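Local coordinates for MerB2 (Bacillus megaterium, PDB 5C17), which probably works as an organomercurial (alkylmercury) lyase, splitting the mercury-carbon bond, and holds a mercury(II) ion between two cysteines here, at residues V23-T28 against Q56-I61; H120-C123 against E128-E131; H169-S172 against H176-K179. All blocks are in the same frame, centred on the assembly; numbering follows the deposited sequence. Where two conformers were deposited one is given.

Contact 1. Residues V23-T28 against Q56-I61; sequences VPILRT and QSVVKI
Ile25 and the two valines Val58 and Val59 make the whole of this helix-helix contact, and they make it with aliphatic carbons alone, mostly methyls. The apolar packing has two branches, both from one residue. CD1 of Ile25, at the end of the longer arm, meets the Val58 side chain, lying 3.7 Å from Val58 CG1 and about as near to its CB. The other branch makes the looser touch: Ile25 CG2 comes to 4.3 Å from Val59 CG2. The split follows from the first torsion of Ile25, which sets CG1 anti to the carbonyl carbon (chi1 -72°) and CG2 anti to the backbone N. With 8.0 Å between Ile25 CA and Val58 CA, side chains rather than backbones fill the interface.

No hydrogen bond crosses between the two segments. Within helix 22-34, OG1 of Thr28 returns to the Pro24 carbonyl one turn earlier, 2.8 Å from Pro24 O, while Thr28 N reaches the same oxygen from the opposite face of its plane.

Further apolar neighbours extend the cluster: Ile25 also touches Ile50 and Leu62, Val58 rests on Pro19, and Val59 packs on Ile68 of strand 68-70. The chemistry therefore implies that helices 22-34 and 52-64 are held together here by modest burial of branched aliphatic groups, with no polar pair across the interface to fix direction.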
loop_
_atom_site.group_PDB
_atom_site.type_symbol
_atom_site.label_atom_id
_atom_site.label_comp_id
_atom_site.label_asym_id
_atom_site.label_seq_id
_atom_site.Cartn_x
_atom_site.Cartn_y
_atom_site.Cartn_z
ATOM N N VAL A 23 11.505 9.257 7.576
ATOM C CA VAL A 23 10.965 8.136 8.344
ATOM C C VAL A 23 10.176 8.602 9.575
ATOM O O VAL A 23 9.064 8.135 9.798
ATOM C CB VAL A 23 12.029 7.059 8.680
ATOM C CG1 VAL A 23 11.455 6.015 9.634
ATOM C CG2 VAL A 23 12.475 6.383 7.405
ATOM N N PRO A 24 10.713 9.549 10.375
ATOM C CA PRO A 24 9.880 10.044 11.483
ATOM C C PRO A 24 8.513 10.581 11.025
ATOM O O PRO A 24 7.477 10.308 11.650
ATOM C CB PRO A 24 10.749 11.158 12.099
ATOM C CG PRO A 24 12.155 10.703 11.814
ATOM C CD PRO A 24 12.082 10.080 10.432
ATOM N N ILE A 25 8.503 11.313 9.920
ATOM C CA ILE A 25 7.273 11.887 9.391
ATOM C C ILE A 25 6.331 10.808 8.832
ATOM O O ILE A 25 5.146 10.790 9.153
ATOM C CB ILE A 25 7.592 13.015 8.380
ATOM C CG1 ILE A 25 8.127 14.235 9.136
ATOM C CG2 ILE A 25 6.357 13.382 7.548
ATOM C CD1 ILE A 25 8.800 15.264 8.271
ATOM N N LEU A 26 6.876 9.885 8.046
ATOM C CA LEU A 26 6.080 8.791 7.499
ATOM C C LEU A 26 5.490 7.932 8.601
ATOM O O LEU A 26 4.322 7.556 8.526
ATOM C CB LEU A 26 6.885 7.918 6.541
ATOM C CG LEU A 26 7.046 8.492 5.138
ATOM C CD1 LEU A 26 8.115 7.728 4.385
ATOM C CD2 LEU A 26 5.722 8.475 4.354
ATOM N N ARG A 27 6.278 7.602 9.632
ATOM C CA ARG A 27 5.731 6.817 10.743
ATOM C C ARG A 27 4.550 7.532 11.371
ATOM O O ARG A 27 3.496 6.949 11.639
ATOM C CB ARG A 27 6.782 6.582 11.822
ATOM C CG ARG A 27 7.882 5.603 11.428
ATOM C CD ARG A 27 8.931 5.460 12.552
ATOM N NE ARG A 27 8.328 4.935 13.766
ATOM C CZ ARG A 27 8.110 3.653 13.996
ATOM N NH1 ARG A 27 8.487 2.728 13.120
ATOM N NH2 ARG A 27 7.488 3.299 15.098
ATOM N N THR A 28 4.737 8.819 11.636
ATOM C CA THR A 28 3.723 9.590 12.316
ATOM C C THR A 28 2.435 9.607 11.488
ATOM O O THR A 28 1.322 9.421 12.014
ATOM C CB THR A 28 4.240 11.012 12.627
ATOM O OG1 THR A 28 5.446 10.908 13.408
ATOM C CG2 THR A 28 3.219 11.786 13.407
ATOM N N GLN A 56 7.351 20.962 6.066
ATOM C CA GLN A 56 6.746 21.397 4.826
ATOM C C GLN A 56 7.443 20.782 3.612
ATOM O O GLN A 56 6.786 20.264 2.708
ATOM C CB GLN A 56 6.791 22.922 4.761
ATOM C CG GLN A 56 6.398 23.541 3.422
ATOM C CD GLN A 56 6.380 25.074 3.488
ATOM O OE1 GLN A 56 5.336 25.701 3.316
ATOM N NE2 GLN A 56 7.536 25.674 3.763
ATOM N N SER A 57 8.772 20.824 3.594
ATOM C CA SER A 57 9.496 20.344 2.423
ATOM C C SER A 57 9.446 18.832 2.291
ATOM O O SER A 57 9.320 18.314 1.175
ATOM C CB SER A 57 10.934 20.858 2.420
ATOM O OG SER A 57 11.670 20.365 3.515
ATOM N N VAL A 58 9.501 18.123 3.413
ATOM C CA VAL A 58 9.418 16.669 3.368
ATOM C C VAL A 58 8.021 16.239 2.923
ATOM O O VAL A 58 7.875 15.377 2.057
ATOM C CB VAL A 58 9.760 16.047 4.722
ATOM C CG1 VAL A 58 9.479 14.555 4.709
ATOM C CG2 VAL A 58 11.235 16.312 5.066
ATOM N N VAL A 59 6.989 16.832 3.506
ATOM C CA VAL A 59 5.618 16.514 3.093
ATOM C C VAL A 59 5.413 16.785 1.590
ATOM O O VAL A 59 4.796 15.970 0.882
ATOM C CB VAL A 59 4.592 17.260 3.948
ATOM C CG1 VAL A 59 3.189 17.190 3.353
ATOM C CG2 VAL A 59 4.600 16.699 5.385
ATOM N N LYS A 60 5.959 17.891 1.078
ATOM C CA LYS A 60 5.866 18.194 -0.352
ATOM C C LYS A 60 6.459 17.063 -1.195
ATOM O O LYS A 60 5.851 16.629 -2.171
ATOM C CB LYS A 60 6.565 19.518 -0.676
ATOM C CG LYS A 60 6.525 19.909 -2.142
ATOM C CD LYS A 60 7.150 21.274 -2.405
ATOM C CE LYS A 60 7.001 21.665 -3.867
ATOM N NZ LYS A 60 7.395 23.081 -4.103
ATOM N N ILE A 61 7.637 16.581 -0.810
ATOM C CA ILE A 61 8.299 15.502 -1.551
ATOM C C ILE A 61 7.480 14.223 -1.483
ATOM O O ILE A 61 7.286 13.540 -2.505
ATOM C CB ILE A 61 9.731 15.268 -1.029
ATOM C CG1 ILE A 61 10.636 16.385 -1.530
ATOM C CG2 ILE A 61 10.278 13.912 -1.509
ATOM C CD1 ILE A 61 11.943 16.503 -0.780
#

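Contact 2. Residues H120-C123 against E128-E131; sequences HSRC and EPIE
His120 to Cys123 run against Glu128 to Glu131 as antiparallel strands, their short axes 4.4 Å apart at the closest, with Ser121 and Ile130 forming the hydrogen-bonded pair and His120-Glu131 and Arg122-Pro129 the non-hydrogen-bonded pairs that flank it. Ser121 N gives its hydrogen to Ile130 O at 2.8 Å, and Ile130 N returns one to Ser121 O from well above the carbonyl plane. Beyond the strand ends, Cys123 N bonds to Glu128 O at 2.9 Å, nearly in line with the carbonyl bond.

On the face carrying His120, Arg122, Pro129 and Glu131, the imidazole lies alongside the proline, with His120 NE2 3.7 Å from Pro129 CB. Glu131 OE1 sits in the plane of that ring at its edge, 3.4 Å from His120 CD2, while the carboxylate plane is turned 70° from the ring. Glu131 OE2 forms a salt bridge with Lys141. The Arg122 chain bends at chi2 (-78°), which brings its guanidinium face over Pro129 CB, and NH1 of Arg122 is hydrogen-bonded to Gly127 O in the turn.

The other face carries Ser121 and Ile130, both buried. Ile130 CD1 reaches along the opposing backbone to 3.5 Å from Cys123 N and also meets Cys123 CB, while Tyr170 covers Ile130 and Ser121; the Ser121 hydroxyl is hydrogen-bonded to Asn89 OD1. At the turn end, Glu128 CG packs on Cys123 CB at 4.0 Å, and Glu128 OE2 is hydrogen-bonded to Thr126 OG1. Two adjacent antiparallel strands, 117-122 and 129-135, joined by a short loop form a beta hairpin of the large antiparallel sheet, one face buried and the other more exposed.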
loop_
_atom_site.group_PDB
_atom_site.type_symbol
_atom_site.label_atom_id
_atom_site.label_comp_id
_atom_site.label_asym_id
_atom_site.label_seq_id
_atom_site.Cartn_x
_atom_site.Cartn_y
_atom_site.Cartn_z
ATOM N N HIS A 120 -11.803 -7.178 1.185
ATOM C CA HIS A 120 -12.769 -7.295 0.099
ATOM C C HIS A 120 -12.260 -6.477 -1.074
ATOM O O HIS A 120 -11.900 -5.311 -0.914
ATOM C CB HIS A 120 -14.164 -6.819 0.524
ATOM C CG HIS A 120 -15.236 -7.119 -0.480
ATOM N ND1 HIS A 120 -15.388 -6.400 -1.644
ATOM C CD2 HIS A 120 -16.210 -8.063 -0.494
ATOM C CE1 HIS A 120 -16.404 -6.889 -2.336
ATOM N NE2 HIS A 120 -16.924 -7.896 -1.656
ATOM N N SER A 121 -12.233 -7.110 -2.241
ATOM C CA SER A 121 -11.741 -6.455 -3.441
ATOM C C SER A 121 -12.477 -6.986 -4.659
ATOM O O SER A 121 -13.543 -7.586 -4.515
ATOM C CB SER A 121 -10.229 -6.638 -3.559
ATOM O OG SER A 121 -9.674 -5.844 -4.594
ATOM N N ARG A 122 -11.904 -6.765 -5.835
ATOM C CA ARG A 122 -12.538 -7.124 -7.106
ATOM C C ARG A 122 -11.511 -7.699 -8.053
ATOM O O ARG A 122 -10.382 -7.246 -8.088
ATOM C CB ARG A 122 -13.154 -5.892 -7.779
ATOM C CG ARG A 122 -14.319 -5.268 -7.030
ATOM C CD ARG A 122 -15.577 -6.046 -7.240
ATOM N NE ARG A 122 -16.648 -5.587 -6.369
ATOM C CZ ARG A 122 -17.870 -6.104 -6.362
ATOM N NH1 ARG A 122 -18.187 -7.067 -7.226
ATOM N NH2 ARG A 122 -18.783 -5.666 -5.514
ATOM N N CYS A 123 -11.924 -8.674 -8.859
ATOM C CA CYS A 123 -11.092 -9.139 -9.959
ATOM C C CYS A 123 -11.026 -8.040 -11.005
ATOM O O CYS A 123 -12.055 -7.560 -11.470
ATOM C CB CYS A 123 -11.673 -10.399 -10.599
ATOM S SG CYS A 123 -10.748 -10.995 -12.037
ATOM N N GLU A 128 -15.777 -9.645 -10.464
ATOM C CA GLU A 128 -16.381 -10.416 -9.387
ATOM C C GLU A 128 -15.730 -10.065 -8.039
ATOM O O GLU A 128 -14.590 -9.593 -7.993
ATOM C CB GLU A 128 -16.247 -11.909 -9.656
ATOM C CG GLU A 128 -14.865 -12.476 -9.431
ATOM C CD GLU A 128 -14.752 -13.873 -10.011
ATOM O OE1 GLU A 128 -14.957 -14.842 -9.264
ATOM O OE2 GLU A 128 -14.518 -13.990 -11.231
ATOM N N PRO A 129 -16.452 -10.308 -6.932
ATOM C CA PRO A 129 -15.870 -9.990 -5.623
ATOM C C PRO A 129 -14.777 -10.983 -5.226
ATOM O O PRO A 129 -14.859 -12.173 -5.530
ATOM C CB PRO A 129 -17.074 -10.080 -4.678
ATOM C CG PRO A 129 -18.022 -11.019 -5.370
ATOM C CD PRO A 129 -17.842 -10.786 -6.825
ATOM N N ILE A 130 -13.771 -10.473 -4.531
ATOM C CA ILE A 130 -12.682 -11.255 -3.959
ATOM C C ILE A 130 -12.687 -11.021 -2.455
ATOM O O ILE A 130 -12.803 -9.877 -2.011
ATOM C CB ILE A 130 -11.348 -10.816 -4.579
ATOM C CG1 ILE A 130 -11.354 -11.246 -6.064
ATOM C CG2 ILE A 130 -10.137 -11.383 -3.797
ATOM C CD1 ILE A 130 -10.151 -10.927 -6.802
ATOM N N GLU A 131 -12.617 -12.101 -1.688
ATOM C CA GLU A 131 -12.556 -12.032 -0.232
ATOM C C GLU A 131 -11.372 -12.847 0.254
ATOM O O GLU A 131 -11.190 -13.996 -0.153
ATOM C CB GLU A 131 -13.846 -12.550 0.397
ATOM C CG GLU A 131 -15.043 -11.694 0.016
ATOM C CD GLU A 131 -16.240 -11.885 0.935
ATOM O OE1 GLU A 131 -17.112 -10.994 0.950
ATOM O OE2 GLU A 131 -16.314 -12.915 1.640
#

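Contact 3. Residues H169-S172 against H176-K179; sequences HYFS and HANK
Phe171 lays one face of its ring against Ala177, where a short beta-alpha connection leads from strand 169-171 into helix 174-183. This is a CH-pi contact: Ala177 CA stands 3.8 Å from the centroid of the Phe171 ring, 16° off the ring normal. The methyl group adds to it from the CD2 side, with Ala177 CB 3.6 Å from Phe171 CD2. Phe171 CB also lies close to Ala177 CB, making the packing continuous from the root of the side chain to the ring.

The polar part of the contact lies one residue on, where the Ser172 hydroxyl meets the imidazole of His176 in a hydrogen bond whose donor may be either group. Ser172 OG meets ND1 at the edge of the imidazole, near its plane. The first torsion of the serine (chi1 48°) holds OG between the backbone N and the carbonyl carbon, and in that position the hydroxyl faces His176 ND1.

Several partners position these groups. Strand 169-171 is an edge strand of the small antiparallel sheet, and Phe171 is tied by backbone bonding to Val148 of the neighbouring strand, while Trp180, a turn further along the helix than Ala177, meets the phenylalanine with the ring planes at about 50°. Ser173 OG is hydrogen-bonded to His176 N near the start of the helix, and a weak hydrogen bond also links Ser172 OG and Glu128 OE2. Of the two links between strand and helix, the polar one is the shorter, with Ser172 OG and His176 ND1 2.7 Å apart.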
loop_
_atom_site.group_PDB
_atom_site.type_symbol
_atom_site.label_atom_id
_atom_site.label_comp_id
_atom_site.label_asym_id
_atom_site.label_seq_id
_atom_site.Cartn_x
_atom_site.Cartn_y
_atom_site.Cartn_z
ATOM N N HIS A 169 -2.920 -5.451 -9.587
ATOM C CA HIS A 169 -4.280 -5.945 -9.548
ATOM C C HIS A 169 -4.424 -7.309 -8.886
ATOM O O HIS A 169 -3.528 -8.102 -8.812
ATOM C CB HIS A 169 -4.780 -6.125 -10.999
ATOM C CG HIS A 169 -4.596 -4.930 -11.867
ATOM N ND1 HIS A 169 -5.241 -3.739 -11.644
ATOM C CD2 HIS A 169 -3.847 -4.761 -12.968
ATOM C CE1 HIS A 169 -4.876 -2.882 -12.570
ATOM N NE2 HIS A 169 -4.023 -3.474 -13.371
ATOM N N TYR A 170 -5.632 -7.527 -8.393
ATOM C CA TYR A 170 -6.120 -8.842 -8.001
ATOM C C TYR A 170 -6.772 -9.423 -9.262
ATOM O O TYR A 170 -7.434 -8.754 -9.988
ATOM C CB TYR A 170 -7.202 -8.809 -6.912
ATOM C CG TYR A 170 -6.733 -8.957 -5.457
ATOM C CD1 TYR A 170 -6.050 -10.067 -5.013
ATOM C CD2 TYR A 170 -7.036 -7.993 -4.529
ATOM C CE1 TYR A 170 -5.684 -10.197 -3.715
ATOM C CE2 TYR A 170 -6.646 -8.114 -3.221
ATOM C CZ TYR A 170 -5.959 -9.224 -2.815
ATOM O OH TYR A 170 -5.562 -9.420 -1.539
ATOM N N PHE A 171 -6.557 -10.707 -9.460
ATOM C CA PHE A 171 -7.236 -11.493 -10.477
ATOM C C PHE A 171 -7.859 -12.727 -9.802
ATOM O O PHE A 171 -7.277 -13.356 -8.936
ATOM C CB PHE A 171 -6.365 -11.891 -11.681
ATOM C CG PHE A 171 -6.053 -10.737 -12.583
ATOM C CD1 PHE A 171 -7.039 -10.173 -13.363
ATOM C CD2 PHE A 171 -4.791 -10.162 -12.613
ATOM C CE1 PHE A 171 -6.780 -9.087 -14.144
ATOM C CE2 PHE A 171 -4.518 -9.070 -13.427
ATOM C CZ PHE A 171 -5.527 -8.543 -14.190
ATOM N N SER A 172 -9.044 -13.095 -10.259
ATOM C CA SER A 172 -9.752 -14.244 -9.717
ATOM C C SER A 172 -9.061 -15.574 -9.999
ATOM O O SER A 172 -9.326 -16.546 -9.318
ATOM C CB SER A 172 -11.159 -14.276 -10.309
ATOM O OG SER A 172 -11.135 -14.106 -11.713
ATOM N N HIS A 176 -7.848 -15.963 -15.772
ATOM C CA HIS A 176 -8.458 -14.655 -16.012
ATOM C C HIS A 176 -7.414 -13.541 -16.148
ATOM O O HIS A 176 -7.575 -12.641 -16.974
ATOM C CB HIS A 176 -9.504 -14.350 -14.941
ATOM C CG HIS A 176 -10.746 -15.167 -15.090
ATOM N ND1 HIS A 176 -11.619 -15.401 -14.052
ATOM C CD2 HIS A 176 -11.275 -15.778 -16.176
ATOM C CE1 HIS A 176 -12.624 -16.142 -14.488
ATOM N NE2 HIS A 176 -12.436 -16.387 -15.772
ATOM N N ALA A 177 -6.328 -13.625 -15.383
ATOM C CA ALA A 177 -5.206 -12.720 -15.578
ATOM C C ALA A 177 -4.716 -12.797 -17.025
ATOM O O ALA A 177 -4.392 -11.781 -17.653
ATOM C CB ALA A 177 -4.076 -13.042 -14.614
ATOM N N ASN A 178 -4.650 -14.016 -17.553
ATOM C CA ASN A 178 -4.189 -14.202 -18.928
ATOM C C ASN A 178 -5.127 -13.624 -19.980
ATOM O O ASN A 178 -4.666 -13.116 -20.997
ATOM C CB ASN A 178 -3.905 -15.682 -19.204
ATOM C CG ASN A 178 -2.645 -16.152 -18.529
ATOM O OD1 ASN A 178 -1.781 -15.341 -18.174
ATOM N ND2 ASN A 178 -2.522 -17.455 -18.338
ATOM N N LYS A 179 -6.430 -13.706 -19.743
ATOM C CA LYS A 179 -7.399 -13.047 -20.622
ATOM C C LYS A 179 -7.174 -11.540 -20.614
ATOM O O LYS A 179 -7.177 -10.896 -21.660
ATOM C CB LYS A 179 -8.836 -13.370 -20.214
ATOM C CG LYS A 179 -9.228 -14.811 -20.458
ATOM C CD LYS A 179 -10.694 -15.085 -20.129
ATOM C CE LYS A 179 -11.666 -14.504 -21.151
ATOM N NZ LYS A 179 -13.071 -14.852 -20.782
#

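The three contacts follow one another along the chain, each closing before the next opens. Contact 1 joins two helices of the N-terminal part, and its centre lies about 33 Å from that of contact 2 and about 35 Å from that of contact 3, on the opposite side of the chain's centre. Contacts 2 and 3 are neighbours, with centres about 11 Å apart. They bring the hairpin of the large sheet against the edge strand of the small one: Ile130 CD1 lies 3.6 Å from Tyr170 CB, and Cys123 SG packs on Ser172 OG. Contact 1 thus belongs to a separate N-terminal packing region of helices and strand 68-70, whereas contacts 2 and 3 lie together in the alkylmercury lyase family region, where the two sheets meet.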